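Local coordinates for E3 ubiquitin-protein ligase TRIM65 (Homo sapiens, PDB 7JL4), which acts as an E3 ubiquitin ligase in innate immunity, autophagy and inflammation, and is represented here by its C-terminal PSpry (B30.2/SPRY) domain, at residues P91-S96 / P109-L114. Residues are numbered along the deposited sequence; the frame is centred on the assembly and turned at random.
Unlike the reference sequence in segment 91-96: S96 (reference Cys). Unlike the reference sequence in segment 109-114: S110 (reference Cys).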
loop_
_atom_site.group_PDB
_atom_site.type_symbol
_atom_site.label_atom_id
_atom_site.label_comp_id
_atom_site.label_asym_id
_atom_site.label_seq_id
_atom_site.Cartn_x
_atom_site.Cartn_y
_atom_site.Cartn_z
ATOM N N PRO A 91 -2.639 0.878 -14.490
ATOM C CA PRO A 91 -2.245 -0.453 -14.986
ATOM C C PRO A 91 -0.849 -0.540 -15.606
ATOM O O PRO A 91 -0.337 -1.655 -15.755
ATOM C CB PRO A 91 -3.321 -0.764 -16.039
ATOM C CG PRO A 91 -4.517 0.057 -15.624
ATOM C CD PRO A 91 -3.945 1.315 -15.044
ATOM N N GLN A 92 -0.221 0.564 -16.004
ATOM C CA GLN A 92 1.034 0.462 -16.747
ATOM C C GLN A 92 2.268 0.326 -15.859
ATOM O O GLN A 92 3.386 0.329 -16.387
ATOM C CB GLN A 92 1.218 1.662 -17.673
ATOM N N LEU A 93 2.108 0.202 -14.550
ATOM C CA LEU A 93 3.266 0.178 -13.667
ATOM C C LEU A 93 4.199 -0.962 -14.061
ATOM O O LEU A 93 3.752 -2.113 -14.152
ATOM C CB LEU A 93 2.841 0.033 -12.207
ATOM C CG LEU A 93 3.970 0.053 -11.178
ATOM C CD1 LEU A 93 4.622 1.439 -11.114
ATOM C CD2 LEU A 93 3.465 -0.354 -9.794
ATOM N N PRO A 94 5.477 -0.693 -14.331
ATOM C CA PRO A 94 6.380 -1.769 -14.757
ATOM C C PRO A 94 6.608 -2.814 -13.669
ATOM O O PRO A 94 6.672 -2.512 -12.477
ATOM C CB PRO A 94 7.682 -1.027 -15.097
ATOM C CG PRO A 94 7.246 0.385 -15.396
ATOM C CD PRO A 94 6.105 0.634 -14.446
ATOM N N ARG A 95 6.753 -4.062 -14.110
ATOM C CA ARG A 95 7.037 -5.188 -13.230
ATOM C C ARG A 95 8.528 -5.507 -13.129
ATOM O O ARG A 95 8.945 -6.148 -12.157
ATOM C CB ARG A 95 6.300 -6.440 -13.733
ATOM C CG ARG A 95 4.788 -6.291 -13.917
ATOM C CD ARG A 95 4.051 -6.588 -12.646
ATOM N NE ARG A 95 2.650 -6.900 -12.891
ATOM C CZ ARG A 95 1.704 -5.992 -13.111
ATOM N NH1 ARG A 95 0.450 -6.387 -13.333
ATOM N NH2 ARG A 95 2.001 -4.693 -13.080
ATOM N N SER A 96 9.334 -5.080 -14.098
ATOM C CA SER A 96 10.736 -5.466 -14.154
ATOM C C SER A 96 11.597 -4.563 -13.285
ATOM O O SER A 96 11.286 -3.394 -13.049
ATOM C CB SER A 96 11.270 -5.422 -15.586
ATOM O OG SER A 96 10.876 -4.225 -16.233
ATOM N N PRO A 109 5.040 8.894 -13.109
ATOM C CA PRO A 109 3.750 9.587 -13.089
ATOM C C PRO A 109 2.558 8.648 -12.912
ATOM O O PRO A 109 1.428 9.139 -12.780
ATOM C CB PRO A 109 3.708 10.281 -14.454
ATOM C CG PRO A 109 4.501 9.334 -15.356
ATOM C CD PRO A 109 5.635 8.836 -14.458
ATOM N N SER A 110 2.755 7.326 -12.919
ATOM C CA SER A 110 1.606 6.404 -12.916
ATOM C C SER A 110 1.294 5.824 -11.543
ATOM O O SER A 110 0.378 4.991 -11.422
ATOM C CB SER A 110 1.844 5.263 -13.918
ATOM O OG SER A 110 3.006 4.521 -13.549
ATOM N N SER A 111 1.999 6.256 -10.500
ATOM C CA SER A 111 1.769 5.696 -9.182
ATOM C C SER A 111 2.060 6.731 -8.114
ATOM O O SER A 111 2.734 7.743 -8.351
ATOM C CB SER A 111 2.611 4.436 -8.983
ATOM O OG SER A 111 3.975 4.737 -9.117
ATOM N N TRP A 112 1.526 6.466 -6.931
ATOM C CA TRP A 112 1.649 7.344 -5.773
ATOM C C TRP A 112 1.839 6.436 -4.567
ATOM O O TRP A 112 1.151 5.417 -4.463
ATOM C CB TRP A 112 0.345 8.172 -5.581
ATOM C CG TRP A 112 0.026 9.181 -6.662
ATOM C CD1 TRP A 112 0.186 10.539 -6.590
ATOM C CD2 TRP A 112 -0.558 8.915 -7.953
ATOM N NE1 TRP A 112 -0.261 11.136 -7.759
ATOM C CE2 TRP A 112 -0.712 10.163 -8.612
ATOM C CE3 TRP A 112 -0.989 7.753 -8.603
ATOM C CZ2 TRP A 112 -1.254 10.272 -9.898
ATOM C CZ3 TRP A 112 -1.506 7.858 -9.882
ATOM C CH2 TRP A 112 -1.637 9.107 -10.516
ATOM N N GLY A 113 2.729 6.788 -3.640
ATOM C CA GLY A 113 2.992 5.877 -2.537
ATOM C C GLY A 113 3.517 6.582 -1.304
ATOM O O GLY A 113 3.902 7.752 -1.349
ATOM N N LEU A 114 3.454 5.868 -0.177
ATOM C CA LEU A 114 3.975 6.338 1.102
ATOM C C LEU A 114 4.885 5.243 1.619
ATOM O O LEU A 114 4.413 4.139 1.910
ATOM C CB LEU A 114 2.862 6.604 2.124
ATOM C CG LEU A 114 3.380 7.233 3.430
ATOM C CD1 LEU A 114 3.650 8.700 3.222
ATOM C CD2 LEU A 114 2.413 7.040 4.583
#
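In the SPRY domain of TRIM65, the long connection between the antiparallel neighbours 84-89 and 111-116 packs back on the entry to the second strand, where L93 meets S110, just before it, and S111, its first residue. Across the two segments the CA atoms of L93 and S110 are the nearest pair, 6.5 Å apart. One methyl makes the contact: CD1 of L93 lies 3.9 Å from OG of S111 and 4.2 Å from OG of S110, a serine that replaces the cysteine of the reference sequence. CG of L93 is anti to the backbone N (chi1 -178°), and with chi2 at 68° CD1 is the branch that reaches the serines.

Both strands belong to one sheet of the SPRY β-sandwich; the backbone bond of W112 with V88 joins them, and that of S110 with Y90 carries the pairing just beyond the strand ends. The CB of S111 points toward 91-96. The hydroxyl of this buried serine is hydrogen-bonded to N of G106, within the same connection, while the methyl of L93 adds van der Waals packing. L93 also touches Q61 of the edge strand 61-63 of the same sheet and N104, whose ND2 hydrogen-bonds to O of P94.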